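Local coordinates for protein carbohydrate kinase (Agrobacterium tumefaciens, PDB 2NWH) that probably transfers a phosphoryl group from ATP to a carbohydrate or related small molecule, like other pfkB (ribokinase-like) kinases, at residues S259-A264 with R272-Q277; L49-F54 with T292-S297; M188-A193 with V221-S226. All blocks are in the same frame, centred on the assembly; numbering follows the deposited sequence. Where two conformers were deposited one is given.

Contact 1 of 3, residues S259-A264 with R272-Q277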
loop_
_atom_site.group_PDB
_atom_site.type_symbol
_atom_site.label_atom_id
_atom_site.label_comp_id
_atom_site.label_asym_id
_atom_site.label_seq_id
_atom_site.Cartn_x
_atom_site.Cartn_y
_atom_site.Cartn_z
ATOM N N SER A 259 3.118 -5.473 2.024
ATOM C CA SER A 259 2.804 -6.059 3.305
ATOM C C SER A 259 3.673 -7.255 3.606
ATOM O O SER A 259 4.114 -7.388 4.730
ATOM C CB SER A 259 1.345 -6.459 3.328
ATOM O OG SER A 259 0.618 -5.277 2.979
ATOM N N GLY A 260 3.880 -8.130 2.611
ATOM C CA GLY A 260 4.656 -9.352 2.833
ATOM C C GLY A 260 6.123 -9.028 3.042
ATOM O O GLY A 260 6.776 -9.594 3.924
ATOM N N TYR A 261 6.621 -8.076 2.257
ATOM C CA TYR A 261 8.017 -7.643 2.401
ATOM C C TYR A 261 8.260 -6.954 3.739
ATOM O O TYR A 261 9.190 -7.307 4.472
ATOM C CB TYR A 261 8.390 -6.723 1.239
ATOM C CG TYR A 261 9.850 -6.371 1.197
ATOM C CD1 TYR A 261 10.739 -7.138 0.441
ATOM C CD2 TYR A 261 10.358 -5.278 1.937
ATOM C CE1 TYR A 261 12.093 -6.827 0.391
ATOM C CE2 TYR A 261 11.731 -4.957 1.890
ATOM C CZ TYR A 261 12.584 -5.747 1.121
ATOM O OH TYR A 261 13.937 -5.463 1.036
ATOM N N LEU A 262 7.416 -5.981 4.083
ATOM C CA LEU A 262 7.555 -5.239 5.318
ATOM C C LEU A 262 7.368 -6.171 6.494
ATOM O O LEU A 262 8.107 -6.079 7.455
ATOM C CB LEU A 262 6.554 -4.077 5.330
ATOM C CG LEU A 262 6.586 -3.138 6.513
ATOM C CD1 LEU A 262 7.951 -2.483 6.490
ATOM C CD2 LEU A 262 5.491 -2.119 6.322
ATOM N N ALA A 263 6.423 -7.123 6.406
ATOM C CA ALA A 263 6.275 -8.109 7.478
ATOM C C ALA A 263 7.555 -8.877 7.691
ATOM O O ALA A 263 7.953 -9.110 8.840
ATOM C CB ALA A 263 5.138 -9.055 7.237
ATOM N N ALA A 264 8.207 -9.292 6.600
ATOM C CA ALA A 264 9.490 -10.002 6.706
ATOM C C ALA A 264 10.610 -9.161 7.346
ATOM O O ALA A 264 11.327 -9.663 8.203
ATOM C CB ALA A 264 9.924 -10.568 5.387
ATOM N N ARG A 272 16.606 -10.873 0.905
ATOM C CA ARG A 272 16.365 -12.011 -0.004
ATOM C C ARG A 272 15.113 -12.761 0.448
ATOM O O ARG A 272 14.215 -13.027 -0.359
ATOM C CB ARG A 272 17.588 -12.932 -0.007
ATOM C CG ARG A 272 18.024 -13.483 -1.362
ATOM C CD ARG A 272 19.101 -14.595 -1.226
ATOM N NE ARG A 272 18.802 -15.509 -0.110
ATOM C CZ ARG A 272 17.849 -16.457 -0.084
ATOM N NH1 ARG A 272 17.040 -16.691 -1.129
ATOM N NH2 ARG A 272 17.689 -17.178 1.027
ATOM N N GLU A 273 15.049 -13.068 1.746
ATOM C CA GLU A 273 13.869 -13.645 2.403
ATOM C C GLU A 273 12.604 -12.745 2.345
ATOM O O GLU A 273 11.490 -13.229 2.104
ATOM C CB GLU A 273 14.200 -13.966 3.857
ATOM C CG GLU A 273 15.314 -14.982 4.054
ATOM C CD GLU A 273 15.718 -15.173 5.527
ATOM O OE1 GLU A 273 15.865 -14.168 6.265
ATOM O OE2 GLU A 273 15.900 -16.343 5.947
ATOM N N ALA A 274 12.789 -11.446 2.552
ATOM C CA ALA A 274 11.696 -10.457 2.460
ATOM C C ALA A 274 11.159 -10.390 1.035
ATOM O O ALA A 274 9.947 -10.321 0.796
ATOM C CB ALA A 274 12.186 -9.117 2.916
ATOM N N LEU A 275 12.061 -10.482 0.076
ATOM C CA LEU A 275 11.677 -10.488 -1.322
ATOM C C LEU A 275 10.738 -11.660 -1.629
ATOM O O LEU A 275 9.680 -11.482 -2.259
ATOM C CB LEU A 275 12.927 -10.683 -2.174
ATOM C CG LEU A 275 13.062 -9.844 -3.441
ATOM C CD1 LEU A 275 14.417 -10.139 -4.134
ATOM C CD2 LEU A 275 11.922 -10.146 -4.340
ATOM N N ARG A 276 11.155 -12.857 -1.216
ATOM C CA ARG A 276 10.339 -14.060 -1.465
ATOM C C ARG A 276 9.013 -14.050 -0.704
ATOM O O ARG A 276 8.025 -14.583 -1.222
ATOM C CB ARG A 276 11.129 -15.329 -1.184
ATOM C CG ARG A 276 12.270 -15.519 -2.208
ATOM C CD ARG A 276 12.918 -16.884 -2.077
ATOM N NE ARG A 276 12.026 -17.929 -2.577
ATOM C CZ ARG A 276 11.498 -18.888 -1.821
ATOM N NH1 ARG A 276 11.753 -18.928 -0.523
ATOM N NH2 ARG A 276 10.723 -19.815 -2.377
ATOM N N GLN A 277 8.993 -13.487 0.510
ATOM C CA GLN A 277 7.721 -13.405 1.254
ATOM C C GLN A 277 6.745 -12.444 0.590
ATOM O O GLN A 277 5.527 -12.733 0.508
ATOM C CB GLN A 277 7.901 -13.019 2.737
ATOM C CG GLN A 277 6.534 -12.920 3.451
ATOM C CD GLN A 277 6.612 -12.822 4.960
ATOM O OE1 GLN A 277 7.110 -13.731 5.643
ATOM N NE2 GLN A 277 6.120 -11.724 5.491
#
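Helices 255-266 and 271-286 run in nearly opposite directions at this contact, their short segments crossing at 148° with axes 7.4 Å apart, an antiparallel alpha-hairpin in the alpha/beta domain of a ribokinase-fold protein. Small residues permit so close an approach: the CA atoms of Tyr-261 and Ala-274 lie 4.6 Å apart, and Gly-260, without a side chain, brings its CA to 5.3 Å from Gln-277 CA. Ala-264 directs its methyl toward the partner helix, and its CB presses on Ala-274 CA at 3.4 Å, tighter than ordinary van der Waals contact. The Tyr-261 side chain leaves its helix with CG anti to the backbone N (chi1 -172°), which lays one ring face against Ala-274. The methyl sits over that face toward the rim, a CH-pi contact with Ala-274 CB 3.7 Å from the ring centroid. Tyr-261 and Leu-275 both reach Ala-230 on strand 227-231, so the hairpin rests on the large sheet. At the other flank the extended Gln-277 chain reaches across to Gly-260 O, which already accepts the helical N-H of Ala-264. The added bond is short but bent and therefore weak: Gln-277 NE2 to Gly-260 O, 2.7 Å, with 125° at the hydrogen.

Contact 2 of 3, residues L49-F54 with T292-S297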
loop_
_atom_site.group_PDB
_atom_site.type_symbol
_atom_site.label_atom_id
_atom_site.label_comp_id
_atom_site.label_asym_id
_atom_site.label_seq_id
_atom_site.Cartn_x
_atom_site.Cartn_y
_atom_site.Cartn_z
ATOM N N LEU A 49 -1.130 -6.266 6.866
ATOM C CA LEU A 49 -0.210 -6.438 7.979
ATOM C C LEU A 49 -0.888 -7.049 9.180
ATOM O O LEU A 49 -0.300 -7.893 9.872
ATOM C CB LEU A 49 0.456 -5.088 8.347
ATOM C CG LEU A 49 1.448 -4.670 7.260
ATOM C CD1 LEU A 49 1.689 -3.118 7.279
ATOM C CD2 LEU A 49 2.747 -5.501 7.351
ATOM N N SER A 50 -2.117 -6.636 9.453
ATOM C CA SER A 50 -2.904 -7.269 10.539
ATOM C C SER A 50 -3.167 -8.774 10.302
ATOM O O SER A 50 -3.000 -9.638 11.210
ATOM C CB SER A 50 -4.193 -6.469 10.770
ATOM O OG SER A 50 -4.908 -6.980 11.876
ATOM N N ARG A 51 -3.512 -9.091 9.068
ATOM C CA ARG A 51 -3.701 -10.502 8.633
ATOM C C ARG A 51 -2.462 -11.353 8.800
ATOM O O ARG A 51 -2.576 -12.569 8.982
ATOM C CB ARG A 51 -4.098 -10.525 7.157
ATOM C CG ARG A 51 -5.580 -10.139 6.969
ATOM C CD ARG A 51 -5.884 -9.822 5.512
ATOM N NE ARG A 51 -7.255 -9.302 5.419
ATOM C CZ ARG A 51 -7.636 -8.375 4.565
ATOM N NH1 ARG A 51 -6.748 -7.876 3.710
ATOM N NH2 ARG A 51 -8.916 -7.965 4.554
ATOM N N LEU A 52 -1.305 -10.703 8.710
ATOM C CA LEU A 52 -0.009 -11.353 8.913
ATOM C C LEU A 52 0.470 -11.317 10.363
ATOM O O LEU A 52 1.592 -11.719 10.658
ATOM C CB LEU A 52 1.027 -10.731 7.987
ATOM C CG LEU A 52 0.730 -10.850 6.495
ATOM C CD1 LEU A 52 1.844 -10.153 5.789
ATOM C CD2 LEU A 52 0.609 -12.358 6.055
ATOM N N GLY A 53 -0.386 -10.860 11.278
ATOM C CA GLY A 53 -0.107 -11.055 12.712
ATOM C C GLY A 53 0.324 -9.820 13.491
ATOM O O GLY A 53 0.492 -9.867 14.709
ATOM N N PHE A 54 0.480 -8.687 12.807
ATOM C CA PHE A 54 0.933 -7.475 13.507
ATOM C C PHE A 54 -0.205 -6.759 14.187
ATOM O O PHE A 54 -1.340 -6.918 13.799
ATOM C CB PHE A 54 1.644 -6.521 12.536
ATOM C CG PHE A 54 2.950 -7.081 12.021
ATOM C CD1 PHE A 54 4.126 -6.846 12.713
ATOM C CD2 PHE A 54 2.978 -7.895 10.907
ATOM C CE1 PHE A 54 5.351 -7.379 12.267
ATOM C CE2 PHE A 54 4.187 -8.457 10.466
ATOM C CZ PHE A 54 5.384 -8.181 11.161
ATOM N N THR A 292 -8.064 -12.733 -3.440
ATOM C CA THR A 292 -7.993 -11.370 -2.914
ATOM C C THR A 292 -7.044 -11.325 -1.716
ATOM O O THR A 292 -6.650 -12.386 -1.194
ATOM C CB THR A 292 -9.391 -10.783 -2.472
ATOM O OG1 THR A 292 -9.860 -11.445 -1.294
ATOM C CG2 THR A 292 -10.511 -10.882 -3.588
ATOM N N SER A 293 -6.763 -10.104 -1.221
ATOM C CA SER A 293 -5.883 -9.970 -0.051
ATOM C C SER A 293 -6.584 -10.550 1.203
ATOM O O SER A 293 -5.893 -10.802 2.225
ATOM C CB SER A 293 -5.554 -8.497 0.186
ATOM O OG SER A 293 -6.777 -7.841 0.321
ATOM N N GLN A 294 -7.893 -10.821 1.147
ATOM C CA GLN A 294 -8.516 -11.511 2.298
ATOM C C GLN A 294 -7.954 -12.919 2.492
ATOM O O GLN A 294 -8.016 -13.497 3.610
ATOM C CB GLN A 294 -10.024 -11.602 2.187
ATOM C CG GLN A 294 -10.705 -10.306 2.362
ATOM C CD GLN A 294 -12.183 -10.471 2.318
ATOM O OE1 GLN A 294 -12.736 -11.149 1.422
ATOM N NE2 GLN A 294 -12.854 -9.875 3.299
ATOM N N ASP A 295 -7.373 -13.457 1.436
ATOM C CA ASP A 295 -6.692 -14.806 1.530
ATOM C C ASP A 295 -5.299 -14.801 2.197
ATOM O O ASP A 295 -4.728 -15.863 2.457
ATOM C CB ASP A 295 -6.600 -15.373 0.132
ATOM C CG ASP A 295 -7.965 -15.694 -0.431
ATOM O OD1 ASP A 295 -8.838 -16.199 0.320
ATOM O OD2 ASP A 295 -8.160 -15.401 -1.617
ATOM N N LEU A 296 -4.768 -13.609 2.486
ATOM C CA LEU A 296 -3.483 -13.464 3.180
ATOM C C LEU A 296 -3.548 -13.821 4.645
ATOM O O LEU A 296 -4.438 -13.370 5.372
ATOM C CB LEU A 296 -2.835 -12.059 3.048
ATOM C CG LEU A 296 -2.461 -11.563 1.681
ATOM C CD1 LEU A 296 -2.090 -10.078 1.755
ATOM C CD2 LEU A 296 -1.229 -12.363 1.222
ATOM N N SER A 297 -2.575 -14.648 5.055
ATOM C CA SER A 297 -2.377 -15.027 6.457
ATOM C C SER A 297 -0.953 -15.558 6.542
ATOM O O SER A 297 -0.323 -15.831 5.509
ATOM C CB SER A 297 -3.380 -16.123 6.879
ATOM O OG SER A 297 -3.109 -17.343 6.212
HETATM O O HOH W 1 -9.373 -7.080 1.669
#
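A Schellman motif ends helix 41-51 where it meets the loop that leads into helix 298-305: Gly-53, at positive phi, is the C-prime residue, with Phe-54 N bonded to Leu-49 O and Gly-53 N to Ser-50 O. From the last turn of this helix Arg-51 reaches along the loop. Arg-51 CB lies 3.4 Å from Leu-296 O, and CG, anti to the carbonyl carbon (chi1 -77°), passes the same oxygen at greater distance. The chain stays extended to NE, carrying Arg-51 CD to 3.4 Å from Ser-293 O. NE and CZ then travel over the short 3-10 turn 293-295, so that one face of the Arg-51 guanidinium is covered by Gln-294 CA, 3.9 Å from the plane and over its centre. At the tip the two nitrogens part. Arg-51 NH1 comes to 3.4 Å from Ser-293 OG, while its weak hydrogen bond goes to Asn-48 OD1 in its own helix, whereas Arg-51 NH2 passes Gln-294 CG at 3.7 Å. The two flat ends cross obliquely, the guanidinium plane 79° from the Gln-294 amide. The backbones also approach, with Ser-297 CA directing a nearly straight C-H...O contact at Arg-51 O. Ser-297 itself is the N-cap of helix 298-305, its OG taking the N-H of Ser-300. A water bridges the two segments, accepting from Arg-51 NH2 at 3.1 Å and hydrogen-bonding to Ser-293 OG at 3.0 Å.

Contact 3 of 3, residues M188-A193 with V221-S226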
loop_
_atom_site.group_PDB
_atom_site.type_symbol
_atom_site.label_atom_id
_atom_site.label_comp_id
_atom_site.label_asym_id
_atom_site.label_seq_id
_atom_site.Cartn_x
_atom_site.Cartn_y
_atom_site.Cartn_z
ATOM N N MET A 188 7.288 0.461 -4.788
ATOM C CA MET A 188 6.842 1.018 -6.041
ATOM C C MET A 188 6.953 0.033 -7.197
ATOM O O MET A 188 7.622 -1.007 -7.104
ATOM C CB MET A 188 7.635 2.293 -6.352
ATOM C CG MET A 188 9.138 2.062 -6.490
ATOM S SD MET A 188 10.000 3.634 -6.521
ATOM C CE MET A 188 11.292 3.367 -5.349
ATOM N N ASN A 189 6.291 0.381 -8.292
ATOM C CA ASN A 189 6.423 -0.346 -9.555
ATOM C C ASN A 189 7.362 0.444 -10.493
ATOM O O ASN A 189 7.863 1.503 -10.110
ATOM C CB ASN A 189 5.027 -0.516 -10.155
ATOM C CG ASN A 189 4.408 0.826 -10.606
ATOM O OD1 ASN A 189 3.234 0.888 -10.935
ATOM N ND2 ASN A 189 5.214 1.888 -10.638
ATOM N N GLU A 190 7.605 -0.049 -11.713
ATOM C CA GLU A 190 8.503 0.646 -12.666
ATOM C C GLU A 190 8.231 2.139 -12.929
ATOM O O GLU A 190 9.168 2.950 -12.922
ATOM C CB GLU A 190 8.561 -0.103 -14.016
ATOM C CG GLU A 190 9.697 -1.088 -14.153
ATOM C CD GLU A 190 10.987 -0.476 -14.673
ATOM O OE1 GLU A 190 10.966 0.187 -15.737
ATOM O OE2 GLU A 190 12.035 -0.686 -14.021
ATOM N N ALA A 191 6.963 2.477 -13.188
ATOM C CA ALA A 191 6.514 3.846 -13.518
ATOM C C ALA A 191 6.743 4.863 -12.402
ATOM O O ALA A 191 7.105 6.024 -12.659
ATOM C CB ALA A 191 5.035 3.833 -13.885
ATOM N N GLU A 192 6.499 4.423 -11.164
ATOM C CA GLU A 192 6.629 5.267 -9.995
ATOM C C GLU A 192 8.111 5.539 -9.726
ATOM O O GLU A 192 8.484 6.639 -9.314
ATOM C CB GLU A 192 5.917 4.617 -8.780
ATOM C CG GLU A 192 4.406 4.413 -8.987
ATOM C CD GLU A 192 3.774 3.309 -8.122
ATOM O OE1 GLU A 192 4.483 2.623 -7.332
ATOM O OE2 GLU A 192 2.541 3.114 -8.246
ATOM N N ALA A 193 8.956 4.550 -10.005
ATOM C CA ALA A 193 10.391 4.706 -9.854
ATOM C C ALA A 193 10.920 5.774 -10.834
ATOM O O ALA A 193 11.597 6.722 -10.416
ATOM C CB ALA A 193 11.095 3.365 -10.039
ATOM N N VAL A 221 11.280 -2.439 -6.148
ATOM C CA VAL A 221 10.697 -2.030 -7.412
ATOM C C VAL A 221 10.244 -3.266 -8.190
ATOM O O VAL A 221 11.019 -4.216 -8.391
ATOM C CB VAL A 221 11.642 -1.115 -8.233
ATOM C CG1 VAL A 221 10.981 -0.687 -9.535
ATOM C CG2 VAL A 221 12.057 0.128 -7.414
ATOM N N THR A 222 8.975 -3.268 -8.593
ATOM C CA THR A 222 8.432 -4.392 -9.346
ATOM C C THR A 222 8.313 -4.055 -10.838
ATOM O O THR A 222 8.066 -2.889 -11.196
ATOM C CB THR A 222 7.055 -4.810 -8.833
ATOM O OG1 THR A 222 6.116 -3.771 -9.118
ATOM C CG2 THR A 222 7.068 -5.072 -7.323
ATOM N N ARG A 223 8.478 -5.072 -11.695
ATOM C CA ARG A 223 8.282 -4.908 -13.142
ATOM C C ARG A 223 7.522 -6.074 -13.791
ATOM O O ARG A 223 8.000 -7.218 -13.812
ATOM C CB ARG A 223 9.615 -4.708 -13.858
ATOM C CG ARG A 223 9.444 -4.476 -15.358
ATOM C CD ARG A 223 10.731 -4.615 -16.115
ATOM N NE ARG A 223 11.592 -3.443 -16.002
ATOM C CZ ARG A 223 12.791 -3.347 -16.581
ATOM N NH1 ARG A 223 13.520 -2.243 -16.432
ATOM N NH2 ARG A 223 13.266 -4.353 -17.306
ATOM N N GLY A 224 6.347 -5.775 -14.343
ATOM C CA GLY A 224 5.519 -6.795 -15.001
ATOM C C GLY A 224 5.067 -7.877 -14.029
ATOM O O GLY A 224 4.853 -7.612 -12.846
ATOM N N ALA A 225 4.939 -9.100 -14.531
ATOM C CA ALA A 225 4.478 -10.233 -13.722
ATOM C C ALA A 225 5.548 -10.865 -12.806
ATOM O O ALA A 225 5.209 -11.386 -11.738
ATOM C CB ALA A 225 3.860 -11.310 -14.638
ATOM N N SER A 226 6.818 -10.801 -13.217
ATOM C CA SER A 226 7.863 -11.676 -12.678
ATOM C C SER A 226 9.242 -11.068 -12.313
ATOM O O SER A 226 10.127 -11.827 -11.883
ATOM C CB SER A 226 8.095 -12.856 -13.648
ATOM O OG SER A 226 7.010 -13.780 -13.662
#
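Two neighbouring parallel strands, 185-189 and 219-223, meet here at their C-terminal ends, with a firmly packed side beneath helix 207-213 and a looser polar fringe beyond it. On the firm side Met-188 and Val-221 pair across the strands. Met-188 CG occupies the crowded position between backbone N and carbonyl carbon (chi1 61°), which brings it to 3.6 Å from Val-221 CG2. The other branch, Val-221 CG1, anti to its own backbone N, reaches Ala-193 CB at 4.1 Å. Leu-211 covers Met-188 and Val-221, while Trp-207 covers Val-221 and Ala-193. The backbone is joined by a hydrogen bond from Thr-222 N to Met-188 O, 3.0 Å, in the plane of the carbonyl.

The fringe begins where the first strand turns into helix 190-197, with Asn-189 at the N-cap and its backbone N-H bonded to Glu-192 OE1. Glu-190 and Arg-223, both only partly exposed, lie side by side, pointing the same way, Glu-190 bent at chi2 and Arg-223 at chi3. Their planes stand 88° apart, and the carboxylate meets the guanidinium near its edge through a single weak, salt-bridged bond, Glu-190 OE2 to Arg-223 NH1 at 3.2 Å. The same OE2 also accepts from Trp-207 NE1, so its charge is probably shared between two donors. Across the sheet from Val-221, the side chain of Thr-222 is about 8 Å from the bound sodium ion, whose site includes Asp-249 and Thr-251. The parallel strands, with helices 190-197 and 207-213 between them along the chain, make a beta-alpha-beta crossover as in the ribokinase-like alpha/beta fold.

How the contacts relate
From the N terminus, the chain first passes residues 49-54, and contact 2 closes only when it returns at 292-297, some 240 residues later. That long loop encloses both other contacts. Contact 3 opens and closes first, joining neighbouring strands of the large sheet; contact 1 follows in series, linking two consecutive helices across a short turn. Contacts 1 and 2 share an interface: Ala-263 CB packs on Phe-54 CE2 at 3.4 Å, and Leu-52 lies against the same helix, so the end of helix 41-51 and the turn after it pack on helix 255-266. Contact 3 stands apart, its nearest atoms about 7 Å from contact 1 and about 14 Å from contact 2.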